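Local coordinates for protein fasciclin-1 (Drosophila melanogaster, PDB 1O70) that acts as a neural cell adhesion molecule, the piece described here being its third and fourth FAS1 domains, at residues Leu45-Leu51 / His80-Leu86; Ile76-His80 / Ile150-Val156; Lys284-Arg290 / His301-Tyr305. All coordinates share one frame. Residue numbers count along the deposited sequence, not the author numbering.

Contact 1 of 3, residues Leu45-Leu51 / His80-Leu86; sequences LTEVTIL and HIIKDRL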
loop_
_atom_site.group_PDB
_atom_site.type_symbol
_atom_site.label_atom_id
_atom_site.label_comp_id
_atom_site.label_asym_id
_atom_site.label_seq_id
_atom_site.Cartn_x
_atom_site.Cartn_y
_atom_site.Cartn_z
ATOM N N LEU A 45 9.363 -21.482 11.249
ATOM C CA LEU A 45 7.927 -21.231 11.326
ATOM C C LEU A 45 7.134 -22.531 11.342
ATOM O O LEU A 45 7.443 -23.473 10.608
ATOM C CB LEU A 45 7.470 -20.369 10.141
ATOM C CG LEU A 45 7.939 -18.910 10.112
ATOM C CD1 LEU A 45 7.688 -18.304 8.744
ATOM C CD2 LEU A 45 7.220 -18.127 11.198
ATOM N N THR A 46 6.112 -22.578 12.189
ATOM C CA THR A 46 5.266 -23.757 12.289
ATOM C C THR A 46 4.390 -23.842 11.039
ATOM O O THR A 46 4.049 -24.931 10.588
ATOM C CB THR A 46 4.391 -23.681 13.544
ATOM O OG1 THR A 46 3.610 -22.480 13.505
ATOM C CG2 THR A 46 5.264 -23.663 14.792
ATOM N N GLU A 47 4.039 -22.682 10.486
ATOM C CA GLU A 47 3.236 -22.600 9.269
ATOM C C GLU A 47 3.797 -21.450 8.433
ATOM O O GLU A 47 4.108 -20.382 8.968
ATOM C CB GLU A 47 1.768 -22.326 9.601
ATOM C CG GLU A 47 1.187 -23.241 10.665
ATOM C CD GLU A 47 -0.324 -23.122 10.777
ATOM O OE1 GLU A 47 -1.033 -23.667 9.901
ATOM O OE2 GLU A 47 -0.803 -22.473 11.733
ATOM N N VAL A 48 3.932 -21.664 7.127
ATOM C CA VAL A 48 4.474 -20.632 6.249
ATOM C C VAL A 48 3.964 -20.733 4.810
ATOM O O VAL A 48 3.855 -21.825 4.255
ATOM C CB VAL A 48 6.028 -20.690 6.238
ATOM C CG1 VAL A 48 6.501 -22.067 5.787
ATOM C CG2 VAL A 48 6.593 -19.601 5.327
ATOM N N THR A 49 3.638 -19.587 4.220
ATOM C CA THR A 49 3.171 -19.533 2.844
ATOM C C THR A 49 4.041 -18.518 2.116
ATOM O O THR A 49 4.186 -17.370 2.542
ATOM C CB THR A 49 1.689 -19.119 2.746
ATOM O OG1 THR A 49 0.885 -20.124 3.365
ATOM C CG2 THR A 49 1.260 -18.979 1.291
ATOM N N ILE A 50 4.625 -18.965 1.016
ATOM C CA ILE A 50 5.517 -18.141 0.231
ATOM C C ILE A 50 4.876 -17.677 -1.067
ATOM O O ILE A 50 4.219 -18.459 -1.762
ATOM C CB ILE A 50 6.793 -18.932 -0.109
ATOM C CG1 ILE A 50 7.482 -19.356 1.189
ATOM C CG2 ILE A 50 7.710 -18.104 -1.007
ATOM C CD1 ILE A 50 8.732 -20.197 0.992
ATOM N N LEU A 51 5.055 -16.396 -1.379
ATOM C CA LEU A 51 4.542 -15.839 -2.625
ATOM C C LEU A 51 5.798 -15.699 -3.459
ATOM O O LEU A 51 6.564 -14.756 -3.276
ATOM C CB LEU A 51 3.899 -14.461 -2.408
ATOM C CG LEU A 51 2.691 -14.393 -1.458
ATOM C CD1 LEU A 51 2.033 -13.019 -1.583
ATOM C CD2 LEU A 51 1.667 -15.480 -1.805
ATOM N N HIS A 80 7.416 -11.427 1.195
ATOM C CA HIS A 80 6.830 -12.452 0.328
ATOM C C HIS A 80 6.599 -13.709 1.160
ATOM O O HIS A 80 6.124 -14.716 0.642
ATOM C CB HIS A 80 7.761 -12.818 -0.827
ATOM C CG HIS A 80 7.789 -11.819 -1.941
ATOM N ND1 HIS A 80 8.598 -10.703 -1.924
ATOM C CD2 HIS A 80 7.141 -11.794 -3.131
ATOM C CE1 HIS A 80 8.454 -10.038 -3.058
ATOM N NE2 HIS A 80 7.575 -10.680 -3.808
ATOM N N ILE A 81 6.936 -13.647 2.451
ATOM C CA ILE A 81 6.793 -14.797 3.346
ATOM C C ILE A 81 5.729 -14.623 4.442
ATOM O O ILE A 81 5.961 -13.974 5.470
ATOM C CB ILE A 81 8.138 -15.141 4.033
ATOM C CG1 ILE A 81 9.243 -15.299 2.988
ATOM C CG2 ILE A 81 8.007 -16.424 4.818
ATOM C CD1 ILE A 81 10.637 -15.371 3.600
ATOM N N ILE A 82 4.579 -15.247 4.219
ATOM C CA ILE A 82 3.451 -15.197 5.139
ATOM C C ILE A 82 3.556 -16.178 6.307
ATOM O O ILE A 82 3.613 -17.393 6.114
ATOM C CB ILE A 82 2.147 -15.486 4.381
ATOM C CG1 ILE A 82 1.941 -14.419 3.301
ATOM C CG2 ILE A 82 0.985 -15.541 5.355
ATOM C CD1 ILE A 82 1.012 -14.821 2.209
ATOM N N LYS A 83 3.551 -15.644 7.523
ATOM C CA LYS A 83 3.644 -16.479 8.712
ATOM C C LYS A 83 2.312 -17.189 8.971
ATOM O O LYS A 83 1.670 -16.966 9.997
ATOM C CB LYS A 83 4.036 -15.611 9.915
ATOM C CG LYS A 83 5.428 -15.002 9.780
ATOM C CD LYS A 83 5.537 -13.630 10.422
ATOM C CE LYS A 83 5.380 -13.689 11.930
ATOM N NZ LYS A 83 5.358 -12.323 12.537
ATOM N N ASP A 84 1.909 -18.054 8.041
ATOM C CA ASP A 84 0.650 -18.784 8.160
ATOM C C ASP A 84 0.441 -19.765 6.996
ATOM O O ASP A 84 1.152 -19.713 5.995
ATOM C CB ASP A 84 -0.498 -17.763 8.246
ATOM C CG ASP A 84 -1.876 -18.408 8.283
ATOM O OD1 ASP A 84 -2.036 -19.494 8.883
ATOM O OD2 ASP A 84 -2.814 -17.801 7.728
ATOM N N ARG A 85 -0.515 -20.674 7.149
ATOM C CA ARG A 85 -0.821 -21.651 6.112
ATOM C C ARG A 85 -1.999 -21.092 5.315
ATOM O O ARG A 85 -3.142 -21.168 5.763
ATOM C CB ARG A 85 -1.217 -22.973 6.755
ATOM C CG ARG A 85 -1.646 -24.031 5.755
ATOM C CD ARG A 85 -2.425 -25.137 6.451
ATOM N NE ARG A 85 -1.622 -25.729 7.508
ATOM C CZ ARG A 85 -0.560 -26.491 7.277
ATOM N NH1 ARG A 85 -0.194 -26.746 6.026
ATOM N NH2 ARG A 85 0.142 -26.990 8.292
ATOM N N LEU A 86 -1.728 -20.535 4.138
ATOM C CA LEU A 86 -2.787 -19.936 3.341
ATOM C C LEU A 86 -2.948 -20.400 1.905
ATOM O O LEU A 86 -2.100 -20.116 1.056
ATOM C CB LEU A 86 -2.621 -18.415 3.308
ATOM C CG LEU A 86 -2.936 -17.586 4.546
ATOM C CD1 LEU A 86 -2.748 -16.100 4.224
ATOM C CD2 LEU A 86 -4.368 -17.849 4.980
#
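The hydroxyl of Thr49 bonds two backbone groups of the departing chain: Thr49 OG1 donates to Asp84 O (2.7 Å) and accepts from Leu86 N (2.8 Å), so a strand side chain holds the loop that peels away from it. The loop leaves at Lys83, centre of an inverse gamma turn closed by Asp84 N to Ile82 O at 2.7 Å. Before that turn the pairing is regular and antiparallel. Thr49 and Ile82 form a hydrogen-bonded pair, with Thr49 N to Ile82 O at 2.9 Å and Ile82 N to Thr49 O at 2.7 Å, and Leu51 N reaches His80 O at 2.8 Å. In the third FAS1 domain this makes the short strand 81-82 the edge of a mixed sheet, beside strand 48-53, whose other neighbour is strand 145-150. Ile50 and Ile81 share one sheet face and both touch Phe27 of helix 21-33; Val48 CG2 meets Ile81 CG2 at 3.5 Å. Leu51 CG packs on Ile82 CD1 at 4.1 Å. Near the start of segment 45-51, Glu47 OE1 forms a salt bridge with Arg85 NE at 3.2 Å, its hydrogen bond weak, while Glu47 OE2 lies 4.3 Å from the like-charged Asp84 OD1.

Contact 2 of 3, residues Ile76-His80 / Ile150-Val156; sequences ILNMH and IDHVLGV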
loop_
_atom_site.group_PDB
_atom_site.type_symbol
_atom_site.label_atom_id
_atom_site.label_comp_id
_atom_site.label_asym_id
_atom_site.label_seq_id
_atom_site.Cartn_x
_atom_site.Cartn_y
_atom_site.Cartn_z
ATOM N N ILE A 76 12.575 -7.119 1.104
ATOM C CA ILE A 76 11.701 -7.456 0.003
ATOM C C ILE A 76 11.354 -8.932 0.090
ATOM O O ILE A 76 10.184 -9.308 0.021
ATOM C CB ILE A 76 12.385 -7.138 -1.327
ATOM C CG1 ILE A 76 12.505 -5.617 -1.461
ATOM C CG2 ILE A 76 11.624 -7.773 -2.485
ATOM C CD1 ILE A 76 13.128 -5.140 -2.751
ATOM N N LEU A 77 12.373 -9.766 0.263
ATOM C CA LEU A 77 12.150 -11.199 0.387
ATOM C C LEU A 77 11.207 -11.497 1.547
ATOM O O LEU A 77 10.249 -12.255 1.387
ATOM C CB LEU A 77 13.477 -11.936 0.608
ATOM C CG LEU A 77 14.422 -12.118 -0.592
ATOM C CD1 LEU A 77 15.796 -12.516 -0.092
ATOM C CD2 LEU A 77 13.869 -13.175 -1.547
ATOM N N ASN A 78 11.460 -10.890 2.703
ATOM C CA ASN A 78 10.634 -11.130 3.880
ATOM C C ASN A 78 9.148 -10.843 3.736
ATOM O O ASN A 78 8.337 -11.508 4.376
ATOM C CB ASN A 78 11.162 -10.349 5.076
ATOM C CG ASN A 78 12.532 -10.807 5.503
ATOM O OD1 ASN A 78 12.854 -11.989 5.433
ATOM N ND2 ASN A 78 13.351 -9.868 5.957
ATOM N N MET A 79 8.777 -9.866 2.914
ATOM C CA MET A 79 7.364 -9.561 2.765
ATOM C C MET A 79 6.650 -10.555 1.853
ATOM O O MET A 79 5.421 -10.543 1.755
ATOM C CB MET A 79 7.150 -8.120 2.273
ATOM C CG MET A 79 7.697 -7.811 0.910
ATOM S SD MET A 79 7.269 -6.130 0.359
ATOM C CE MET A 79 8.371 -5.124 1.391
ATOM N N HIS A 80 7.416 -11.427 1.195
ATOM C CA HIS A 80 6.830 -12.452 0.328
ATOM C C HIS A 80 6.599 -13.709 1.160
ATOM O O HIS A 80 6.124 -14.716 0.642
ATOM C CB HIS A 80 7.761 -12.818 -0.827
ATOM C CG HIS A 80 7.789 -11.819 -1.941
ATOM N ND1 HIS A 80 8.598 -10.703 -1.924
ATOM C CD2 HIS A 80 7.141 -11.794 -3.131
ATOM C CE1 HIS A 80 8.454 -10.038 -3.058
ATOM N NE2 HIS A 80 7.575 -10.680 -3.808
ATOM N N ILE A 150 3.408 -15.268 -8.251
ATOM C CA ILE A 150 2.844 -13.978 -8.627
ATOM C C ILE A 150 3.652 -13.364 -9.757
ATOM O O ILE A 150 4.832 -13.677 -9.927
ATOM C CB ILE A 150 2.782 -13.004 -7.427
ATOM C CG1 ILE A 150 4.187 -12.753 -6.861
ATOM C CG2 ILE A 150 1.860 -13.569 -6.356
ATOM C CD1 ILE A 150 4.188 -11.831 -5.638
ATOM N N ASP A 151 3.010 -12.491 -10.529
ATOM C CA ASP A 151 3.655 -11.882 -11.680
ATOM C C ASP A 151 4.435 -10.605 -11.434
ATOM O O ASP A 151 4.930 -9.996 -12.380
ATOM C CB ASP A 151 2.626 -11.642 -12.783
ATOM C CG ASP A 151 1.478 -10.764 -12.333
ATOM O OD1 ASP A 151 1.517 -10.224 -11.200
ATOM O OD2 ASP A 151 0.535 -10.618 -13.134
ATOM N N HIS A 152 4.534 -10.183 -10.181
ATOM C CA HIS A 152 5.310 -8.993 -9.855
ATOM C C HIS A 152 5.982 -9.251 -8.545
ATOM O O HIS A 152 5.503 -10.055 -7.750
ATOM C CB HIS A 152 4.445 -7.742 -9.713
ATOM C CG HIS A 152 4.001 -7.169 -11.018
ATOM N ND1 HIS A 152 2.798 -7.499 -11.604
ATOM C CD2 HIS A 152 4.610 -6.306 -11.865
ATOM C CE1 HIS A 152 2.682 -6.861 -12.755
ATOM N NE2 HIS A 152 3.768 -6.130 -12.938
ATOM N N VAL A 153 7.097 -8.571 -8.330
ATOM C CA VAL A 153 7.839 -8.714 -7.098
ATOM C C VAL A 153 7.327 -7.665 -6.120
ATOM O O VAL A 153 7.402 -6.461 -6.384
ATOM C CB VAL A 153 9.337 -8.507 -7.345
ATOM C CG1 VAL A 153 10.109 -8.798 -6.080
ATOM C CG2 VAL A 153 9.811 -9.400 -8.492
ATOM N N LEU A 154 6.792 -8.121 -4.993
ATOM C CA LEU A 154 6.272 -7.198 -3.996
ATOM C C LEU A 154 7.415 -6.335 -3.459
ATOM O O LEU A 154 8.588 -6.709 -3.556
ATOM C CB LEU A 154 5.603 -7.968 -2.850
ATOM C CG LEU A 154 4.439 -8.891 -3.227
ATOM C CD1 LEU A 154 3.901 -9.584 -1.981
ATOM C CD2 LEU A 154 3.344 -8.093 -3.910
ATOM N N GLY A 155 7.070 -5.176 -2.907
ATOM C CA GLY A 155 8.077 -4.289 -2.356
ATOM C C GLY A 155 8.912 -3.524 -3.362
ATOM O O GLY A 155 9.861 -2.847 -2.980
ATOM N N VAL A 156 8.574 -3.635 -4.644
ATOM C CA VAL A 156 9.294 -2.922 -5.708
ATOM C C VAL A 156 8.243 -2.289 -6.627
ATOM O O VAL A 156 7.850 -2.868 -7.639
ATOM C CB VAL A 156 10.183 -3.879 -6.527
ATOM C CG1 VAL A 156 10.883 -3.108 -7.641
ATOM C CG2 VAL A 156 11.211 -4.545 -5.625
#
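A type II beta turn from Val153 to Val156, in the loop after strand 145-150 of the third FAS1 domain, fits against the C-terminal end of helix 70-79. Its Gly155 has no side chain, and Met79 fills the space: Met79 SD lies 3.4 Å from Gly155 CA, just where a CB would collide with the sulfur. The positive phi of Gly155 (75°) is a second reason for glycine here. Leu154 is the knob pointing back at the helix end. Its CB sits over one face of the His80 ring, 3.5 Å from His80 NE2, and lies 4.1 Å from Met79 SD, so the leucine CB touches both imidazole and thioether. Ile76 occupies the hollow on the other flank of the turn: its CG2 approaches Val153 CG1 at 4.0 Å and Leu154 O at 3.4 Å, while its CD1 reaches Val156 CG2 at 3.5 Å. Ile150 closes the edge of the imidazole, with Ile150 CD1 3.9 Å from His80 CD2, and Phe27 of helix 21-33 also touches this histidine. The ring is fixed from within its own segment, because His80 ND1 donates to Ile76 O, one helical turn back, at 2.9 Å. The other ring nitrogen, His80 NE2, lies 2.9 Å from Leu154 N.

Contact 3 of 3, residues Lys284-Arg290 / His301-Tyr305; sequences KKINVYR and HVIDY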
loop_
_atom_site.group_PDB
_atom_site.type_symbol
_atom_site.label_atom_id
_atom_site.label_comp_id
_atom_site.label_asym_id
_atom_site.label_seq_id
_atom_site.Cartn_x
_atom_site.Cartn_y
_atom_site.Cartn_z
ATOM N N LYS A 284 -9.006 15.951 15.154
ATOM C CA LYS A 284 -9.394 14.635 14.684
ATOM C C LYS A 284 -8.280 13.589 14.780
ATOM O O LYS A 284 -7.087 13.902 14.750
ATOM C CB LYS A 284 -9.944 14.755 13.259
ATOM C CG LYS A 284 -11.145 15.696 13.210
ATOM C CD LYS A 284 -12.149 15.367 12.114
ATOM C CE LYS A 284 -13.391 16.266 12.225
ATOM N NZ LYS A 284 -14.451 15.901 11.223
ATOM N N LYS A 285 -8.696 12.343 14.944
ATOM C CA LYS A 285 -7.776 11.232 15.050
ATOM C C LYS A 285 -8.183 10.246 13.964
ATOM O O LYS A 285 -9.254 9.643 14.027
ATOM C CB LYS A 285 -7.898 10.610 16.440
ATOM C CG LYS A 285 -6.890 9.537 16.747
ATOM C CD LYS A 285 -6.890 9.207 18.229
ATOM C CE LYS A 285 -5.946 8.057 18.525
ATOM N NZ LYS A 285 -5.920 7.742 19.980
ATOM N N ILE A 286 -7.338 10.113 12.950
ATOM C CA ILE A 286 -7.613 9.216 11.842
ATOM C C ILE A 286 -6.608 8.066 11.768
ATOM O O ILE A 286 -5.394 8.283 11.753
ATOM C CB ILE A 286 -7.577 9.965 10.479
ATOM C CG1 ILE A 286 -8.704 10.995 10.392
ATOM C CG2 ILE A 286 -7.718 8.966 9.326
ATOM C CD1 ILE A 286 -8.372 12.342 10.967
ATOM N N ASN A 287 -7.122 6.841 11.697
ATOM C CA ASN A 287 -6.258 5.674 11.609
ATOM C C ASN A 287 -5.710 5.525 10.200
ATOM O O ASN A 287 -6.422 5.748 9.215
ATOM C CB ASN A 287 -7.016 4.394 11.974
ATOM C CG ASN A 287 -7.367 4.318 13.446
ATOM O OD1 ASN A 287 -6.707 4.925 14.296
ATOM N ND2 ASN A 287 -8.394 3.544 13.760
ATOM N N VAL A 288 -4.435 5.164 10.110
ATOM C CA VAL A 288 -3.796 4.945 8.823
ATOM C C VAL A 288 -4.061 3.471 8.483
ATOM O O VAL A 288 -3.459 2.579 9.069
ATOM C CB VAL A 288 -2.267 5.208 8.910
ATOM C CG1 VAL A 288 -1.625 5.018 7.544
ATOM C CG2 VAL A 288 -2.003 6.611 9.423
ATOM N N TYR A 289 -4.979 3.228 7.550
ATOM C CA TYR A 289 -5.352 1.870 7.153
ATOM C C TYR A 289 -4.256 1.107 6.402
ATOM O O TYR A 289 -3.985 -0.052 6.703
ATOM C CB TYR A 289 -6.628 1.909 6.312
ATOM C CG TYR A 289 -7.162 0.549 5.957
ATOM C CD1 TYR A 289 -7.589 -0.334 6.949
ATOM C CD2 TYR A 289 -7.225 0.133 4.629
ATOM C CE1 TYR A 289 -8.066 -1.607 6.627
ATOM C CE2 TYR A 289 -7.703 -1.138 4.296
ATOM C CZ TYR A 289 -8.119 -2.002 5.301
ATOM O OH TYR A 289 -8.580 -3.261 4.977
ATOM N N ARG A 290 -3.647 1.734 5.405
ATOM C CA ARG A 290 -2.558 1.097 4.670
ATOM C C ARG A 290 -1.406 2.092 4.674
ATOM O O ARG A 290 -1.407 3.076 3.922
ATOM C CB ARG A 290 -2.963 0.793 3.224
ATOM C CG ARG A 290 -3.800 -0.460 3.040
ATOM C CD ARG A 290 -4.380 -0.505 1.651
ATOM N NE ARG A 290 -3.344 -0.469 0.625
ATOM C CZ ARG A 290 -3.567 -0.097 -0.630
ATOM N NH1 ARG A 290 -4.793 0.276 -1.002
ATOM N NH2 ARG A 290 -2.570 -0.099 -1.507
ATOM N N HIS A 301 -0.302 6.942 1.737
ATOM C CA HIS A 301 -0.751 6.389 3.021
ATOM C C HIS A 301 -2.281 6.385 3.002
ATOM O O HIS A 301 -2.917 7.447 3.018
ATOM C CB HIS A 301 -0.268 7.245 4.187
ATOM C CG HIS A 301 1.220 7.409 4.245
ATOM N ND1 HIS A 301 2.070 6.378 4.584
ATOM C CD2 HIS A 301 2.007 8.487 4.011
ATOM C CE1 HIS A 301 3.317 6.812 4.559
ATOM N NE2 HIS A 301 3.307 8.088 4.215
ATOM N N VAL A 302 -2.882 5.204 2.969
ATOM C CA VAL A 302 -4.337 5.142 2.926
ATOM C C VAL A 302 -4.930 5.393 4.301
ATOM O O VAL A 302 -4.664 4.662 5.255
ATOM C CB VAL A 302 -4.832 3.789 2.399
ATOM C CG1 VAL A 302 -6.345 3.791 2.359
ATOM C CG2 VAL A 302 -4.267 3.537 1.009
ATOM N N ILE A 303 -5.739 6.437 4.404
ATOM C CA ILE A 303 -6.337 6.767 5.683
ATOM C C ILE A 303 -7.817 6.416 5.786
ATOM O O ILE A 303 -8.481 6.195 4.773
ATOM C CB ILE A 303 -6.073 8.235 6.020
ATOM C CG1 ILE A 303 -6.747 9.162 5.017
ATOM C CG2 ILE A 303 -4.556 8.473 5.991
ATOM C CD1 ILE A 303 -6.505 10.634 5.312
ATOM N N ASP A 304 -8.320 6.334 7.016
ATOM C CA ASP A 304 -9.711 5.956 7.287
ATOM C C ASP A 304 -10.742 7.035 7.018
ATOM O O ASP A 304 -11.906 6.736 6.746
ATOM C CB ASP A 304 -9.864 5.520 8.745
ATOM C CG ASP A 304 -9.548 4.055 8.963
ATOM O OD1 ASP A 304 -9.218 3.703 10.117
ATOM O OD2 ASP A 304 -9.659 3.243 8.009
ATOM N N TYR A 305 -10.316 8.286 7.112
ATOM C CA TYR A 305 -11.220 9.409 6.924
ATOM C C TYR A 305 -10.404 10.574 6.381
ATOM O O TYR A 305 -9.248 10.766 6.758
ATOM C CB TYR A 305 -11.848 9.783 8.273
ATOM C CG TYR A 305 -13.064 10.682 8.192
ATOM C CD1 TYR A 305 -14.307 10.174 7.805
ATOM C CD2 TYR A 305 -12.971 12.053 8.487
ATOM C CE1 TYR A 305 -15.427 11.004 7.712
ATOM C CE2 TYR A 305 -14.091 12.892 8.394
ATOM C CZ TYR A 305 -15.313 12.359 8.004
ATOM O OH TYR A 305 -16.419 13.175 7.878
#
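This is an antiparallel strand pairing interrupted by a classic beta bulge, within the hairpin of strands 284-295 and 298-303 in the fourth FAS1 domain. The two strands are neighbours inside a mixed sheet: strand 276-281 flanks the first and strand 193-199 the second. Tyr289 and Arg290 both face Val302, whose O receives two bonds, a weak one from Tyr289 N at 2.7 Å and a straighter one from Arg290 N at 3.1 Å. Val302 N returns to Arg290 O at 2.8 Å. Beyond the bulge Val288 and Ile303 form a non-hydrogen-bonded pair (CA to CA 4.4 Å), and Asp304 N donates to Asn287 O at 3.0 Å. The chain turns a corner at residues 289 and 290, and the short axes of strands 284-288 and 301-303 run at 129°, well short of antiparallel. Where they splay, Ile286 fills the gap, its CG2 3.8 Å from Ile303 CB and its CG1 4.0 Å from Tyr305 CB. Arg290 lays one guanidinium face over Val302 CG2, and its nitrogens make salt bridges with Asp168 and, from the third domain, Glu127. Tyr289 forms a cation-pi contact with Arg200. Backbone bonds and aliphatic groups thus join the two strands, while the guanidinium of Arg290, besides covering Val302, links this sheet to the third domain through Glu127.

Contacts 1 and 2 belong to the third FAS1 domain, contact 3 to the fourth. The first two have centres 14 Å apart and share His80, where helix 70-79 runs into strand 81-82; they also touch through Leu51 CD1 and Leu154 CD1 at 3.9 Å. Their segments alternate along the chain, so they tie the helix end, the sheet edge and the loop after strand 145-150. Contact 3 follows later, its centre about 28 Å from contact 1's and 24 Å from contact 2's, with no touch. Both domains have a seven-stranded mixed sheet of the same order: contact 1 pairs edge strand 81-82 with 48-53, contact 3 inner strands 284-295 and 298-303, two places in one repeated fold.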